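Local coordinates for (2Z,6E)-hedycaryol synthase (Kitasatospora setae, PDB 4MC3), which converts (2E,6E)-farnesyl diphosphate into the sesquiterpene alcohol (2Z,6E)-hedycaryol by a magnesium-dependent 1,11-cyclization, releasing diphosphate, at residues W60-L65 and Y295-A300. Residues are numbered along the deposited sequence; the frame is centred on the assembly and turned at random.
Sequences WPRADL and YAANVA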
loop_
_atom_site.group_PDB
_atom_site.type_symbol
_atom_site.label_atom_id
_atom_site.label_comp_id
_atom_site.label_asym_id
_atom_site.label_seq_id
_atom_site.Cartn_x
_atom_site.Cartn_y
_atom_site.Cartn_z
ATOM N N TRP A 60 -1.475 8.907 -5.085
ATOM C CA TRP A 60 -1.294 9.188 -6.483
ATOM C C TRP A 60 -1.405 10.667 -6.775
ATOM O O TRP A 60 -2.244 11.073 -7.585
ATOM C CB TRP A 60 -2.294 8.403 -7.369
ATOM C CG TRP A 60 -2.268 6.930 -7.143
ATOM C CD1 TRP A 60 -1.313 6.038 -7.550
ATOM C CD2 TRP A 60 -3.273 6.162 -6.490
ATOM N NE1 TRP A 60 -1.650 4.764 -7.137
ATOM C CE2 TRP A 60 -2.845 4.820 -6.477
ATOM C CE3 TRP A 60 -4.492 6.484 -5.864
ATOM C CZ2 TRP A 60 -3.622 3.822 -5.931
ATOM C CZ3 TRP A 60 -5.235 5.499 -5.288
ATOM C CH2 TRP A 60 -4.791 4.166 -5.309
ATOM N N PRO A 61 -0.523 11.494 -6.164
ATOM C CA PRO A 61 -0.649 12.953 -6.374
ATOM C C PRO A 61 -0.492 13.440 -7.780
ATOM O O PRO A 61 -1.010 14.507 -8.110
ATOM C CB PRO A 61 0.438 13.539 -5.453
ATOM C CG PRO A 61 1.454 12.401 -5.337
ATOM C CD PRO A 61 0.561 11.164 -5.247
ATOM N N ARG A 62 0.214 12.675 -8.627
ATOM C CA ARG A 62 0.502 13.057 -9.991
ATOM C C ARG A 62 -0.445 12.442 -11.028
ATOM O O ARG A 62 -0.259 12.635 -12.235
ATOM C CB ARG A 62 1.946 12.681 -10.336
ATOM C CG ARG A 62 2.889 13.446 -9.381
ATOM C CD ARG A 62 4.336 13.026 -9.596
ATOM N NE ARG A 62 5.223 13.750 -8.676
ATOM C CZ ARG A 62 6.546 13.898 -8.850
ATOM N NH1 ARG A 62 7.119 13.359 -9.905
ATOM N NH2 ARG A 62 7.276 14.608 -7.996
ATOM N N ALA A 63 -1.382 11.623 -10.569
ATOM C CA ALA A 63 -2.244 10.959 -11.512
ATOM C C ALA A 63 -3.224 11.886 -12.214
ATOM O O ALA A 63 -3.690 12.870 -11.638
ATOM C CB ALA A 63 -3.035 9.920 -10.755
ATOM N N ASP A 64 -3.583 11.531 -13.430
ATOM C CA ASP A 64 -4.734 12.100 -14.092
ATOM C C ASP A 64 -6.036 11.657 -13.392
ATOM O O ASP A 64 -6.043 10.744 -12.563
ATOM C CB ASP A 64 -4.700 11.607 -15.540
ATOM C CG ASP A 64 -4.793 10.098 -15.624
ATOM O OD1 ASP A 64 -3.785 9.391 -15.399
ATOM O OD2 ASP A 64 -5.897 9.622 -15.913
ATOM N N LEU A 65 -7.148 12.307 -13.697
ATOM C CA LEU A 65 -8.417 12.034 -13.085
ATOM C C LEU A 65 -8.842 10.559 -13.226
ATOM O O LEU A 65 -9.316 9.968 -12.241
ATOM C CB LEU A 65 -9.497 12.904 -13.726
ATOM C CG LEU A 65 -10.911 12.656 -13.252
ATOM C CD1 LEU A 65 -11.152 12.835 -11.769
ATOM C CD2 LEU A 65 -11.856 13.572 -14.062
ATOM N N TYR A 295 7.992 7.312 -11.357
ATOM C CA TYR A 295 7.458 6.307 -10.419
ATOM C C TYR A 295 8.202 6.350 -9.096
ATOM O O TYR A 295 7.592 6.368 -8.036
ATOM C CB TYR A 295 7.593 4.940 -11.048
ATOM C CG TYR A 295 7.182 3.736 -10.263
ATOM C CD1 TYR A 295 5.908 3.239 -10.367
ATOM C CD2 TYR A 295 8.069 3.058 -9.470
ATOM C CE1 TYR A 295 5.551 2.061 -9.731
ATOM C CE2 TYR A 295 7.719 1.919 -8.766
ATOM C CZ TYR A 295 6.440 1.429 -8.906
ATOM O OH TYR A 295 6.159 0.239 -8.282
ATOM N N ALA A 296 9.528 6.384 -9.125
ATOM C CA ALA A 296 10.319 6.418 -7.894
ATOM C C ALA A 296 10.144 7.724 -7.099
ATOM O O ALA A 296 10.096 7.726 -5.857
ATOM C CB ALA A 296 11.786 6.232 -8.225
ATOM N N ALA A 297 9.983 8.847 -7.784
ATOM C CA ALA A 297 9.633 10.094 -7.091
ATOM C C ALA A 297 8.302 10.044 -6.404
ATOM O O ALA A 297 8.101 10.665 -5.339
ATOM C CB ALA A 297 9.678 11.305 -8.047
ATOM N N ASN A 298 7.362 9.292 -6.974
ATOM C CA ASN A 298 6.050 9.131 -6.342
ATOM C C ASN A 298 6.141 8.263 -5.077
ATOM O O ASN A 298 5.466 8.517 -4.072
ATOM C CB ASN A 298 5.040 8.503 -7.337
ATOM C CG ASN A 298 3.660 8.531 -6.806
ATOM O OD1 ASN A 298 3.075 7.474 -6.414
ATOM N ND2 ASN A 298 3.136 9.702 -6.720
ATOM N N VAL A 299 6.937 7.212 -5.150
ATOM C CA VAL A 299 7.189 6.368 -3.983
ATOM C C VAL A 299 7.738 7.270 -2.861
ATOM O O VAL A 299 7.191 7.309 -1.740
ATOM C CB VAL A 299 8.136 5.191 -4.261
ATOM C CG1 VAL A 299 8.552 4.509 -2.963
ATOM C CG2 VAL A 299 7.533 4.225 -5.258
ATOM N N ALA A 300 8.750 8.083 -3.187
ATOM C CA ALA A 300 9.296 9.007 -2.197
ATOM C C ALA A 300 8.269 10.033 -1.637
ATOM O O ALA A 300 8.200 10.236 -0.433
ATOM C CB ALA A 300 10.490 9.717 -2.769
#
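Two torsion patterns bring Arg-62 and Asn-298 to their partners, Ala-297 and Pro-61. Arg-62 sets CG anti to its carbonyl carbon (chi1 -61°) and then runs fully extended to NE, which carries the guanidinium out to helix 286-309. Asn-298 holds CG anti to the backbone N (chi1 -171°), and its amide reaches from the helix to the proline ring.

The guanidinium meets the methyl of Ala-297 obliquely, with NH1 3.8 Å and CZ 4.1 Å from Ala-297 CB. Both distances indicate van der Waals contact. The charge is paired elsewhere: NE forms a salt bridge with Glu-16, and NH1 forms another with Asp-294 on the same helix, just before this segment. Together these pairs probably limit the swing of the extended arm.

Deeper in, the Asn-298 amide lies against the CG-CD side of Pro-61; its amide carbon CG is 4.4 Å from Pro-61 CD. The proline is presented by a type I turn from Trp-60 to Ala-63, closed by Ala-63 N to Trp-60 O at 3.2 Å, with Asn-18 also bonded to that carbonyl. The CB of Trp-60 is directed away from the helix; its NE1 is bonded to Leu-184 O and its side chain is about 7 Å from the bound nerolidol.

The contact thus joins the link between helices 52-59 and 65-84 to helix 286-309 of the class I terpene synthase alpha fold. Its 181 Å² of buried surface is van der Waals contact, guanidinium on methyl and, between buried residues, amide on proline ring; the polar hold of the loop on this helix probably comes from the adjacent Arg-62 to Asp-294 salt bridge.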